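Local coordinates for hypothetical protein AQ_1575 (Aquifex aeolicus, PDB 1LFP) that probably binds DNA and takes part in regulating transcription, as a member of the TACO1 family, at residues Ala91-Val97 against Lys217-Leu222; Arg108-Val113 against Leu225-Asp230; Lys155-Val159 against Asn186-Val192. One frame throughout, in Å; residues are numbered along the deposited sequence.

Interaction 1: Ala91-Val97 against Lys217-Leu222; sequences APGGVAV and KVIKLL
Pro92 and Val218 form the centre of an apolar contact between a tight beta turn and one flank of helix 212-226. The proline ring crosses the start of the helical segment: its CG comes within 3.5 Å of Lys217 CB, while CD meets Leu221 CD1 at 3.9 Å. Lys217 contributes only the base of its side chain, since the extended remainder leads the amino group away from the turn. Ala91 CB, from the residue before the proline, lies 3.8 Å from the same Leu221 methyl. Leu221 places CD1 against both residues because its chi1 of -150° swings CG to the far side from the backbone N. Further along, Leu222 CD2 sits 4.0 Å from both CG1 and CG2 of Val97, fitting between the two branches.

Among polar atoms, the closest approach is Pro92 O to Val218 CG2, 3.2 Å. This carbonyl oxygen is covered by the contact and has no hydrogen-bonding partner in the model; the valine methyl lies against it.

Within the turn, the backbone folds back on itself through Ala91 N to Val95 O, 2.8 Å, with Gly93 and Gly94 both at positive phi. Ala91 is opposed by two residues, Gly94 and Val95, which makes this a G1 beta bulge. The whole is a beta hairpin connection between strands 83-91 and 95-103, packed on a helix that covers the mixed sheet.

Interaction 2: Arg108-Val113 against Leu225-Asp230; sequences RTTSEV and LEELDD
The guanidinium of Arg108 and the carboxylate of Asp230 meet with their planes 24° apart, although the two side chains cross at about a right angle. Asp230 OD2 approaches the guanidinium obliquely, and Thr109 OG1 lies in plane at its edge. The salt bridge from Arg108 NH1 to Asp230 OD2 measures 2.9 Å, but as a hydrogen bond it is weak, bent to 125°. Thr109 OG1 donates to the same oxygen over 2.6 Å, from above the carboxylate plane and 61° out of it; the hydroxyl is also hydrogen-bonded to Thr103. Water 1 joins the other ends of the two groups, accepting from Arg108 NH2 and donating to Asp230 OD1.

Glu112 completes a salt-bridge network, with its OE2 paired to Arg108 NH1. Its carboxylate is turned steeply against that of Asp230, and OE2 stands 3.2 Å from Asp230 OD2. The arginine between these acidic groups probably offsets their repulsion. Bends at chi2 and chi3 turn the arginine so that NH1 reaches both Glu112, one turn further on, and Asp230.

Beyond the charges the contact is apolar. Val113 splits its branches: CG1 meets Leu225 CD2 at 3.9 Å, and CG2 meets Leu228 CD1 at the same distance. The Glu112 chain runs past Leu228 in the opposite direction.

Helix 106-119 thus packs against the end of helix 212-226 and the loop leading into strand 231-239, where Asp230 pairs through its backbone with Thr102 of strand 95-103. Leu225 continues inward onto Val99, Val116 and Phe117.

Interaction 3: Lys155-Val159 against Asn186-Val192; sequences KAIEV and NLEKLGV
Val159, at the end of helix 149-159, faces Asn186 near the end of helix 180-188, their CA atoms 6.4 Å apart. The second helix is closed by a Schellman motif: Val192 N bonds to Leu187 O and Gly191 N to Glu188 O, with Gly191 as the C-prime residue at positive phi. Leu187 O also accepts from Leu190 N, and the two donors reach it from opposite faces of its plane.

Lys155 stretches alongside this turn. Its extended chain brings NZ to Leu190 O at 3.1 Å, nearly in line with the carbonyl bond (158°) though tilted 22° from its plane; the ammonium is also held in a salt bridge with Glu151 of its own helix. The ammonium thus meets a carbonyl of the capping turn, a position where the end of a helix would probably welcome positive charge. Water 2 weakly links NZ to Gly191 O. The chain slides past Val192 in the opposite direction, tightly, with Lys155 CD 3.5 Å from Val192 CG2.

Both helices lie over the four-stranded antiparallel sheet, where Ala156 and Leu187 touch Ile173 of strand 170-175. Between them Val159 divides its branches: CG1 packs 3.6 Å from Asn186 CB, and CG2 reaches both leucines, 3.6 Å from Leu187 CD2 and 3.8 Å from Leu190 CD1. That last methyl also meets the carboxylate of Glu158, whose CD lies 3.9 Å away.

From the N terminus, the chain reaches the hairpin turn of 91-97, strand 95-103 and helix 106-119, then the ends of helices 149-159 and 180-188 on the four-stranded antiparallel sheet. Interaction 3 joins these two helices and closes the shortest loop, with 26 residues between its segments, nested inside the longer loops of interactions 1 and 2. Those close when helix 212-226 returns to the hairpin, and when its end and the following loop meet helix 106-119, all at the mixed sheet. Their segments alternate along the chain, so the loops cross; the contacts touch through Val97 and Leu225. Interaction 3 lies about 35 Å from interaction 1 between centres, on the opposite side of the chain's centre.

Interaction 1: Ala91-Val97 against Lys217-Leu222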
ATOM      1  N   ALA A  91       9.451 -15.403  -0.944  1.00 20.39           N
ATOM      2  CA  ALA A  91       9.174 -15.740  -2.336  1.00 22.53           C
ATOM      3  C   ALA A  91      10.444 -16.414  -2.830  1.00 25.20           C
ATOM      4  O   ALA A  91      11.470 -16.414  -2.148  1.00 25.83           O
ATOM      5  CB  ALA A  91       8.920 -14.473  -3.139  1.00 23.94           C
ATOM      6  N   PRO A  92      10.407 -16.987  -4.033  1.00 28.71           N
ATOM      7  CA  PRO A  92      11.614 -17.642  -4.540  1.00 29.24           C
ATOM      8  C   PRO A  92      12.808 -16.714  -4.702  1.00 29.01           C
ATOM      9  O   PRO A  92      12.654 -15.540  -5.020  1.00 29.45           O
ATOM     10  CB  PRO A  92      11.145 -18.269  -5.859  1.00 34.71           C
ATOM     11  CG  PRO A  92       9.853 -17.585  -6.176  1.00 34.90           C
ATOM     12  CD  PRO A  92       9.230 -17.332  -4.849  1.00 34.27           C
ATOM     13  N   GLY A  93      14.008 -17.225  -4.446  1.00 33.62           N
ATOM     14  CA  GLY A  93      15.182 -16.379  -4.571  1.00 33.26           C
ATOM     15  C   GLY A  93      15.508 -15.704  -3.249  1.00 32.40           C
ATOM     16  O   GLY A  93      16.321 -14.785  -3.196  1.00 35.19           O
ATOM     17  N   GLY A  94      14.844 -16.147  -2.187  1.00 28.09           N
ATOM     18  CA  GLY A  94      15.095 -15.599  -0.860  1.00 26.22           C
ATOM     19  C   GLY A  94      14.567 -14.188  -0.615  1.00 24.35           C
ATOM     20  O   GLY A  94      15.031 -13.479   0.303  1.00 22.19           O
ATOM     21  N   VAL A  95      13.598 -13.796  -1.432  1.00 20.38           N
ATOM     22  CA  VAL A  95      12.988 -12.473  -1.358  1.00 17.56           C
ATOM     23  C   VAL A  95      11.993 -12.444  -0.193  1.00 16.99           C
ATOM     24  O   VAL A  95      11.129 -13.314  -0.082  1.00 16.81           O
ATOM     25  CB  VAL A  95      12.257 -12.138  -2.663  1.00 20.17           C
ATOM     26  CG1 VAL A  95      11.450 -10.825  -2.499  1.00 18.60           C
ATOM     27  CG2 VAL A  95      13.287 -12.003  -3.808  1.00 19.72           C
ATOM     28  N   ALA A  96      12.115 -11.420   0.640  1.00 17.41           N
ATOM     29  CA  ALA A  96      11.247 -11.280   1.821  1.00 17.11           C
ATOM     30  C   ALA A  96       9.974 -10.521   1.427  1.00 15.19           C
ATOM     31  O   ALA A  96      10.037  -9.563   0.690  1.00 16.01           O
ATOM     32  CB  ALA A  96      12.016 -10.524   2.897  1.00 17.52           C
ATOM     33  N   VAL A  97       8.832 -10.929   1.961  1.00 15.50           N
ATOM     34  CA  VAL A  97       7.566 -10.305   1.588  1.00 12.31           C
ATOM     35  C   VAL A  97       6.707  -9.999   2.811  1.00 13.22           C
ATOM     36  O   VAL A  97       6.554 -10.868   3.673  1.00 15.23           O
ATOM     37  CB  VAL A  97       6.708 -11.263   0.697  1.00 17.71           C
ATOM     38  CG1 VAL A  97       5.437 -10.559   0.268  1.00 18.21           C
ATOM     39  CG2 VAL A  97       7.491 -11.692  -0.538  1.00 20.26           C
ATOM     40  N   LYS A 217       8.752 -15.564 -11.111  1.00 29.71           N
ATOM     41  CA  LYS A 217       7.968 -16.261 -10.096  1.00 28.84           C
ATOM     42  C   LYS A 217       7.674 -15.281  -8.981  1.00 26.95           C
ATOM     43  O   LYS A 217       6.550 -15.200  -8.508  1.00 25.84           O
ATOM     44  CB  LYS A 217       8.734 -17.452  -9.523  1.00 35.39           C
ATOM     45  CG  LYS A 217       9.092 -18.513 -10.556  1.00 38.32           C
ATOM     46  CD  LYS A 217       9.919 -19.612  -9.916  1.00 38.44           C
ATOM     47  CE  LYS A 217      10.168 -20.760 -10.886  1.00 42.39           C
ATOM     48  NZ  LYS A 217      11.054 -21.787 -10.262  1.00 44.57           N
ATOM     49  N   VAL A 218       8.696 -14.532  -8.579  1.00 27.65           N
ATOM     50  CA  VAL A 218       8.518 -13.524  -7.530  1.00 26.95           C
ATOM     51  C   VAL A 218       7.405 -12.562  -7.910  1.00 26.69           C
ATOM     52  O   VAL A 218       6.490 -12.329  -7.124  1.00 26.32           O
ATOM     53  CB  VAL A 218       9.787 -12.706  -7.329  1.00 25.54           C
ATOM     54  CG1 VAL A 218       9.556 -11.629  -6.256  1.00 26.64           C
ATOM     55  CG2 VAL A 218      10.919 -13.626  -6.958  1.00 24.31           C
ATOM     56  N   ILE A 219       7.501 -11.987  -9.111  1.00 23.46           N
ATOM     57  CA  ILE A 219       6.503 -11.031  -9.588  1.00 24.76           C
ATOM     58  C   ILE A 219       5.104 -11.615  -9.682  1.00 25.02           C
ATOM     59  O   ILE A 219       4.133 -10.946  -9.371  1.00 24.99           O
ATOM     60  CB  ILE A 219       6.909 -10.431 -10.977  1.00 35.03           C
ATOM     61  CG1 ILE A 219       8.213  -9.647 -10.846  1.00 38.49           C
ATOM     62  CG2 ILE A 219       5.818  -9.536 -11.501  1.00 37.07           C
ATOM     63  CD1 ILE A 219       8.718  -9.062 -12.150  1.00 38.49           C
ATOM     64  N   LYS A 220       4.978 -12.861 -10.118  1.00 26.78           N
ATOM     65  CA  LYS A 220       3.652 -13.455 -10.204  1.00 26.58           C
ATOM     66  C   LYS A 220       3.065 -13.644  -8.811  1.00 23.56           C
ATOM     67  O   LYS A 220       1.863 -13.491  -8.586  1.00 24.17           O
ATOM     68  CB  LYS A 220       3.721 -14.799 -10.929  1.00 37.99           C
ATOM     69  CG  LYS A 220       3.838 -14.666 -12.445  1.00 43.91           C
ATOM     70  CD  LYS A 220       3.684 -16.023 -13.128  1.00 46.42           C
ATOM     71  CE  LYS A 220       3.663 -15.888 -14.643  1.00 50.88           C
ATOM     72  NZ  LYS A 220       4.866 -15.161 -15.135  1.00 53.42           N
ATOM     73  N   LEU A 221       3.923 -13.984  -7.873  1.00 22.89           N
ATOM     74  CA  LEU A 221       3.469 -14.194  -6.512  1.00 22.01           C
ATOM     75  C   LEU A 221       2.899 -12.890  -5.969  1.00 21.02           C
ATOM     76  O   LEU A 221       1.781 -12.865  -5.451  1.00 22.38           O
ATOM     77  CB  LEU A 221       4.647 -14.660  -5.649  1.00 22.17           C
ATOM     78  CG  LEU A 221       4.308 -15.556  -4.476  1.00 26.70           C
ATOM     79  CD1 LEU A 221       5.603 -16.141  -3.908  1.00 25.12           C
ATOM     80  CD2 LEU A 221       3.549 -14.765  -3.429  1.00 25.13           C
ATOM     81  N   LEU A 222       3.677 -11.822  -6.095  1.00 21.90           N
ATOM     82  CA  LEU A 222       3.277 -10.510  -5.608  1.00 21.34           C
ATOM     83  C   LEU A 222       1.983 -10.063  -6.280  1.00 22.05           C
ATOM     84  O   LEU A 222       1.088  -9.551  -5.619  1.00 21.96           O
ATOM     85  CB  LEU A 222       4.393  -9.489  -5.851  1.00 20.03           C
ATOM     86  CG  LEU A 222       5.756  -9.800  -5.206  1.00 20.32           C
ATOM     87  CD1 LEU A 222       6.671  -8.587  -5.268  1.00 21.53           C
ATOM     88  CD2 LEU A 222       5.504 -10.214  -3.710  1.00 22.88           C
TER

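Interaction 2: Arg108-Val113 against Leu225-Asp230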
ATOM      1  N   ARG A 108      -9.470 -17.637   6.962  1.00 29.43           N
ATOM      2  CA  ARG A 108      -9.787 -17.696   5.544  1.00 27.13           C
ATOM      3  C   ARG A 108      -8.672 -17.030   4.740  1.00 24.76           C
ATOM      4  O   ARG A 108      -8.101 -17.632   3.829  1.00 23.07           O
ATOM      5  CB  ARG A 108     -11.115 -16.981   5.294  1.00 31.73           C
ATOM      6  CG  ARG A 108     -11.969 -17.651   4.244  1.00 34.31           C
ATOM      7  CD  ARG A 108     -12.291 -16.730   3.088  1.00 34.47           C
ATOM      8  NE  ARG A 108     -12.891 -15.460   3.487  1.00 34.81           N
ATOM      9  CZ  ARG A 108     -12.197 -14.384   3.847  1.00 37.36           C
ATOM     10  NH1 ARG A 108     -10.882 -14.430   3.870  1.00 41.15           N
ATOM     11  NH2 ARG A 108     -12.808 -13.251   4.156  1.00 36.14           N
ATOM     12  N   THR A 109      -8.380 -15.795   5.109  1.00 21.03           N
ATOM     13  CA  THR A 109      -7.327 -15.030   4.450  1.00 22.84           C
ATOM     14  C   THR A 109      -5.971 -15.728   4.539  1.00 19.75           C
ATOM     15  O   THR A 109      -5.223 -15.794   3.557  1.00 20.12           O
ATOM     16  CB  THR A 109      -7.213 -13.652   5.056  1.00 23.01           C
ATOM     17  OG1 THR A 109      -8.488 -13.012   4.997  1.00 26.61           O
ATOM     18  CG2 THR A 109      -6.232 -12.792   4.269  1.00 21.82           C
ATOM     19  N   THR A 110      -5.648 -16.274   5.702  1.00 21.41           N
ATOM     20  CA  THR A 110      -4.371 -16.952   5.854  1.00 21.45           C
ATOM     21  C   THR A 110      -4.224 -18.086   4.872  1.00 19.89           C
ATOM     22  O   THR A 110      -3.170 -18.275   4.245  1.00 21.46           O
ATOM     23  CB  THR A 110      -4.193 -17.492   7.294  1.00 21.65           C
ATOM     24  OG1 THR A 110      -4.198 -16.385   8.194  1.00 22.71           O
ATOM     25  CG2 THR A 110      -2.872 -18.246   7.430  1.00 22.64           C
ATOM     26  N   SER A 111      -5.294 -18.847   4.705  1.00 21.21           N
ATOM     27  CA  SER A 111      -5.238 -19.942   3.764  1.00 21.70           C
ATOM     28  C   SER A 111      -5.119 -19.428   2.318  1.00 22.51           C
ATOM     29  O   SER A 111      -4.368 -19.963   1.517  1.00 21.87           O
ATOM     30  CB  SER A 111      -6.458 -20.835   3.953  1.00 25.62           C
ATOM     31  OG  SER A 111      -6.505 -21.862   2.982  1.00 28.87           O
ATOM     32  N   GLU A 112      -5.830 -18.368   1.984  1.00 26.40           N
ATOM     33  CA  GLU A 112      -5.728 -17.845   0.622  1.00 28.07           C
ATOM     34  C   GLU A 112      -4.290 -17.397   0.367  1.00 26.92           C
ATOM     35  O   GLU A 112      -3.711 -17.638  -0.708  1.00 28.84           O
ATOM     36  CB  GLU A 112      -6.648 -16.634   0.448  1.00 36.46           C
ATOM     37  CG  GLU A 112      -8.091 -16.839   0.897  1.00 40.98           C
ATOM     38  CD  GLU A 112      -8.891 -15.538   0.916  1.00 42.18           C
ATOM     39  OE1 GLU A 112      -8.861 -14.805  -0.081  1.00 40.90           O
ATOM     40  OE2 GLU A 112      -9.565 -15.254   1.929  1.00 45.00           O
ATOM     41  N   VAL A 113      -3.702 -16.761   1.367  1.00 23.52           N
ATOM     42  CA  VAL A 113      -2.345 -16.230   1.214  1.00 20.94           C
ATOM     43  C   VAL A 113      -1.333 -17.353   1.159  1.00 20.36           C
ATOM     44  O   VAL A 113      -0.437 -17.350   0.297  1.00 18.49           O
ATOM     45  CB  VAL A 113      -2.027 -15.234   2.330  1.00 22.60           C
ATOM     46  CG1 VAL A 113      -0.550 -14.901   2.317  1.00 20.55           C
ATOM     47  CG2 VAL A 113      -2.840 -13.960   2.127  1.00 19.91           C
ATOM     48  N   LEU A 225      -0.904 -11.926  -4.842  1.00 24.77           N
ATOM     49  CA  LEU A 225      -1.337 -11.424  -3.535  1.00 26.81           C
ATOM     50  C   LEU A 225      -2.179 -10.154  -3.689  1.00 30.08           C
ATOM     51  O   LEU A 225      -3.148  -9.931  -2.955  1.00 28.08           O
ATOM     52  CB  LEU A 225      -0.129 -11.140  -2.645  1.00 26.33           C
ATOM     53  CG  LEU A 225       0.657 -12.395  -2.257  1.00 24.78           C
ATOM     54  CD1 LEU A 225       2.033 -11.978  -1.742  1.00 23.81           C
ATOM     55  CD2 LEU A 225      -0.123 -13.189  -1.191  1.00 21.75           C
ATOM     56  N   GLU A 226      -1.804  -9.322  -4.651  1.00 28.46           N
ATOM     57  CA  GLU A 226      -2.518  -8.075  -4.898  1.00 33.31           C
ATOM     58  C   GLU A 226      -3.952  -8.344  -5.360  1.00 33.43           C
ATOM     59  O   GLU A 226      -4.859  -7.534  -5.128  1.00 35.23           O
ATOM     60  CB  GLU A 226      -1.769  -7.259  -5.965  1.00 48.94           C
ATOM     61  CG  GLU A 226      -2.308  -5.853  -6.159  1.00 54.72           C
ATOM     62  CD  GLU A 226      -2.104  -4.994  -4.928  1.00 56.77           C
ATOM     63  OE1 GLU A 226      -0.932  -4.685  -4.615  1.00 58.16           O
ATOM     64  OE2 GLU A 226      -3.112  -4.639  -4.275  1.00 58.21           O
ATOM     65  N   GLU A 227      -4.172  -9.488  -5.995  1.00 49.20           N
ATOM     66  CA  GLU A 227      -5.501  -9.810  -6.490  1.00 48.92           C
ATOM     67  C   GLU A 227      -6.489 -10.267  -5.431  1.00 48.49           C
ATOM     68  O   GLU A 227      -7.640 -10.576  -5.747  1.00 49.31           O
ATOM     69  CB  GLU A 227      -5.412 -10.846  -7.614  1.00 46.39           C
ATOM     70  CG  GLU A 227      -4.800 -10.270  -8.889  1.00 50.94           C
ATOM     71  CD  GLU A 227      -5.575  -9.070  -9.416  1.00 53.07           C
ATOM     72  OE1 GLU A 227      -6.755  -9.241  -9.799  1.00 54.09           O
ATOM     73  OE2 GLU A 227      -5.007  -7.955  -9.444  1.00 54.90           O
ATOM     74  N   LEU A 228      -6.044 -10.318  -4.179  1.00 31.71           N
ATOM     75  CA  LEU A 228      -6.921 -10.712  -3.100  1.00 29.53           C
ATOM     76  C   LEU A 228      -7.557  -9.450  -2.547  1.00 27.47           C
ATOM     77  O   LEU A 228      -6.878  -8.432  -2.282  1.00 24.39           O
ATOM     78  CB  LEU A 228      -6.140 -11.439  -1.988  1.00 33.95           C
ATOM     79  CG  LEU A 228      -5.373 -12.689  -2.421  1.00 34.29           C
ATOM     80  CD1 LEU A 228      -4.654 -13.293  -1.217  1.00 33.19           C
ATOM     81  CD2 LEU A 228      -6.325 -13.694  -3.045  1.00 32.92           C
ATOM     82  N   ASP A 229      -8.876  -9.513  -2.411  1.00 28.77           N
ATOM     83  CA  ASP A 229      -9.667  -8.419  -1.884  1.00 26.58           C
ATOM     84  C   ASP A 229      -9.189  -8.092  -0.482  1.00 24.75           C
ATOM     85  O   ASP A 229      -9.231  -6.957  -0.050  1.00 21.01           O
ATOM     86  CB  ASP A 229     -11.142  -8.825  -1.797  1.00 39.62           C
ATOM     87  CG  ASP A 229     -11.890  -8.606  -3.094  1.00 41.75           C
ATOM     88  OD1 ASP A 229     -12.994  -9.174  -3.227  1.00 45.00           O
ATOM     89  OD2 ASP A 229     -11.381  -7.870  -3.972  1.00 42.87           O
ATOM     90  N   ASP A 230      -8.749  -9.109   0.236  1.00 23.51           N
ATOM     91  CA  ASP A 230      -8.293  -8.885   1.618  1.00 20.31           C
ATOM     92  C   ASP A 230      -6.945  -8.169   1.668  1.00 20.60           C
ATOM     93  O   ASP A 230      -6.546  -7.666   2.712  1.00 19.26           O
ATOM     94  CB  ASP A 230      -8.146 -10.219   2.372  1.00 22.52           C
ATOM     95  CG  ASP A 230      -9.478 -10.938   2.608  1.00 23.19           C
ATOM     96  OD1 ASP A 230     -10.530 -10.277   2.694  1.00 26.92           O
ATOM     97  OD2 ASP A 230      -9.465 -12.186   2.744  1.00 24.55           O
TER
HETATM   98  O   HOH W   1     -12.576 -10.289   4.109  1.00 45.06           O

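Interaction 3: Lys155-Val159 against Asn186-Val192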
ATOM      1  N   LYS A 155      11.154  20.185  -2.989  1.00 24.05           N
ATOM      2  CA  LYS A 155      10.123  20.285  -1.979  1.00 25.01           C
ATOM      3  C   LYS A 155      10.182  19.178  -0.946  1.00 22.91           C
ATOM      4  O   LYS A 155       9.935  19.417   0.237  1.00 22.86           O
ATOM      5  CB  LYS A 155       8.754  20.349  -2.643  1.00 32.43           C
ATOM      6  CG  LYS A 155       8.480  21.730  -3.221  1.00 32.26           C
ATOM      7  CD  LYS A 155       7.150  21.812  -3.942  1.00 33.46           C
ATOM      8  CE  LYS A 155       7.072  23.074  -4.771  1.00 33.77           C
ATOM      9  NZ  LYS A 155       5.836  23.087  -5.615  1.00 35.59           N
ATOM     10  N   ALA A 156      10.511  17.966  -1.375  1.00 24.88           N
ATOM     11  CA  ALA A 156      10.589  16.847  -0.427  1.00 25.25           C
ATOM     12  C   ALA A 156      11.635  17.177   0.641  1.00 24.42           C
ATOM     13  O   ALA A 156      11.393  17.005   1.851  1.00 23.00           O
ATOM     14  CB  ALA A 156      10.949  15.556  -1.152  1.00 22.75           C
ATOM     15  N   ILE A 157      12.777  17.683   0.195  1.00 21.77           N
ATOM     16  CA  ILE A 157      13.862  18.066   1.101  1.00 23.15           C
ATOM     17  C   ILE A 157      13.413  19.232   1.965  1.00 22.69           C
ATOM     18  O   ILE A 157      13.659  19.271   3.186  1.00 23.27           O
ATOM     19  CB  ILE A 157      15.115  18.484   0.304  1.00 28.84           C
ATOM     20  CG1 ILE A 157      15.707  17.261  -0.390  1.00 30.80           C
ATOM     21  CG2 ILE A 157      16.152  19.123   1.220  1.00 28.69           C
ATOM     22  CD1 ILE A 157      16.730  17.619  -1.430  1.00 34.17           C
ATOM     23  N   GLU A 158      12.737  20.194   1.342  1.00 20.40           N
ATOM     24  CA  GLU A 158      12.272  21.364   2.044  1.00 19.71           C
ATOM     25  C   GLU A 158      11.343  21.001   3.194  1.00 19.57           C
ATOM     26  O   GLU A 158      11.409  21.622   4.251  1.00 19.69           O
ATOM     27  CB  GLU A 158      11.562  22.313   1.048  1.00 23.59           C
ATOM     28  CG  GLU A 158      11.024  23.565   1.654  1.00 23.59           C
ATOM     29  CD  GLU A 158      10.370  24.490   0.623  1.00 23.50           C
ATOM     30  OE1 GLU A 158       9.818  25.523   1.041  1.00 24.20           O
ATOM     31  OE2 GLU A 158      10.403  24.181  -0.590  1.00 24.26           O
ATOM     32  N   VAL A 159      10.495  19.982   3.012  1.00 19.71           N
ATOM     33  CA  VAL A 159       9.555  19.614   4.074  1.00 20.29           C
ATOM     34  C   VAL A 159      10.247  18.694   5.082  1.00 22.95           C
ATOM     35  O   VAL A 159       9.768  18.494   6.196  1.00 23.53           O
ATOM     36  CB  VAL A 159       8.311  18.881   3.496  1.00 24.76           C
ATOM     37  CG1 VAL A 159       7.424  18.405   4.626  1.00 27.65           C
ATOM     38  CG2 VAL A 159       7.522  19.833   2.589  1.00 25.27           C
ATOM     39  N   ASN A 186       2.224  19.689   4.833  1.00 25.04           N
ATOM     40  CA  ASN A 186       3.226  20.659   4.398  1.00 24.22           C
ATOM     41  C   ASN A 186       3.491  20.621   2.906  1.00 23.49           C
ATOM     42  O   ASN A 186       3.824  21.644   2.300  1.00 22.28           O
ATOM     43  CB  ASN A 186       4.511  20.434   5.186  1.00 32.25           C
ATOM     44  CG  ASN A 186       4.407  20.944   6.613  1.00 34.49           C
ATOM     45  OD1 ASN A 186       5.168  20.538   7.485  1.00 38.49           O
ATOM     46  ND2 ASN A 186       3.464  21.854   6.851  1.00 37.75           N
ATOM     47  N   LEU A 187       3.373  19.433   2.307  1.00 19.21           N
ATOM     48  CA  LEU A 187       3.573  19.303   0.871  1.00 17.68           C
ATOM     49  C   LEU A 187       2.364  19.895   0.129  1.00 18.45           C
ATOM     50  O   LEU A 187       2.516  20.557  -0.883  1.00 17.04           O
ATOM     51  CB  LEU A 187       3.701  17.827   0.450  1.00 18.39           C
ATOM     52  CG  LEU A 187       5.059  17.195   0.797  1.00 15.45           C
ATOM     53  CD1 LEU A 187       4.967  15.658   0.607  1.00 16.31           C
ATOM     54  CD2 LEU A 187       6.202  17.837  -0.095  1.00 15.22           C
ATOM     55  N   GLU A 188       1.159  19.650   0.604  1.00 18.78           N
ATOM     56  CA  GLU A 188       0.038  20.230  -0.138  1.00 20.89           C
ATOM     57  C   GLU A 188       0.051  21.753   0.030  1.00 23.15           C
ATOM     58  O   GLU A 188      -0.336  22.466  -0.887  1.00 23.20           O
ATOM     59  CB  GLU A 188      -1.310  19.613   0.274  1.00 32.83           C
ATOM     60  CG  GLU A 188      -1.535  19.314   1.726  1.00 37.53           C
ATOM     61  CD  GLU A 188      -2.557  18.187   1.935  1.00 37.03           C
ATOM     62  OE1 GLU A 188      -3.164  18.122   3.022  1.00 40.43           O
ATOM     63  OE2 GLU A 188      -2.755  17.356   1.024  1.00 40.79           O
ATOM     64  N   LYS A 189       0.500  22.231   1.192  1.00 20.06           N
ATOM     65  CA  LYS A 189       0.589  23.670   1.483  1.00 23.36           C
ATOM     66  C   LYS A 189       1.599  24.359   0.556  1.00 22.52           C
ATOM     67  O   LYS A 189       1.613  25.592   0.461  1.00 23.61           O
ATOM     68  CB  LYS A 189       0.980  23.862   2.947  1.00 37.21           C
ATOM     69  CG  LYS A 189       0.913  25.279   3.453  1.00 45.12           C
ATOM     70  CD  LYS A 189       0.110  25.339   4.737  1.00 47.23           C
ATOM     71  CE  LYS A 189       0.642  24.363   5.790  1.00 50.83           C
ATOM     72  NZ  LYS A 189      -0.130  24.430   7.073  1.00 53.34           N
ATOM     73  N   LEU A 190       2.439  23.565  -0.114  1.00 21.52           N
ATOM     74  CA  LEU A 190       3.419  24.058  -1.083  1.00 21.63           C
ATOM     75  C   LEU A 190       2.983  23.760  -2.509  1.00 23.03           C
ATOM     76  O   LEU A 190       3.767  23.895  -3.447  1.00 24.95           O
ATOM     77  CB  LEU A 190       4.797  23.436  -0.860  1.00 22.48           C
ATOM     78  CG  LEU A 190       5.291  23.571   0.565  1.00 18.47           C
ATOM     79  CD1 LEU A 190       6.714  23.006   0.623  1.00 20.50           C
ATOM     80  CD2 LEU A 190       5.244  25.011   1.037  1.00 24.20           C
ATOM     81  N   GLY A 191       1.737  23.321  -2.674  1.00 23.90           N
ATOM     82  CA  GLY A 191       1.219  23.059  -4.012  1.00 26.99           C
ATOM     83  C   GLY A 191       1.357  21.672  -4.611  1.00 26.54           C
ATOM     84  O   GLY A 191       0.903  21.418  -5.729  1.00 30.27           O
ATOM     85  N   VAL A 192       1.975  20.757  -3.872  1.00 23.35           N
ATOM     86  CA  VAL A 192       2.180  19.397  -4.354  1.00 21.67           C
ATOM     87  C   VAL A 192       0.934  18.523  -4.219  1.00 21.32           C
ATOM     88  O   VAL A 192       0.389  18.399  -3.123  1.00 20.80           O
ATOM     89  CB  VAL A 192       3.321  18.702  -3.564  1.00 20.57           C
ATOM     90  CG1 VAL A 192       3.640  17.325  -4.216  1.00 25.92           C
ATOM     91  CG2 VAL A 192       4.556  19.574  -3.522  1.00 22.75           C
TER
HETATM   92  O   HOH W   2       3.745  20.923  -6.910  1.00 48.94           O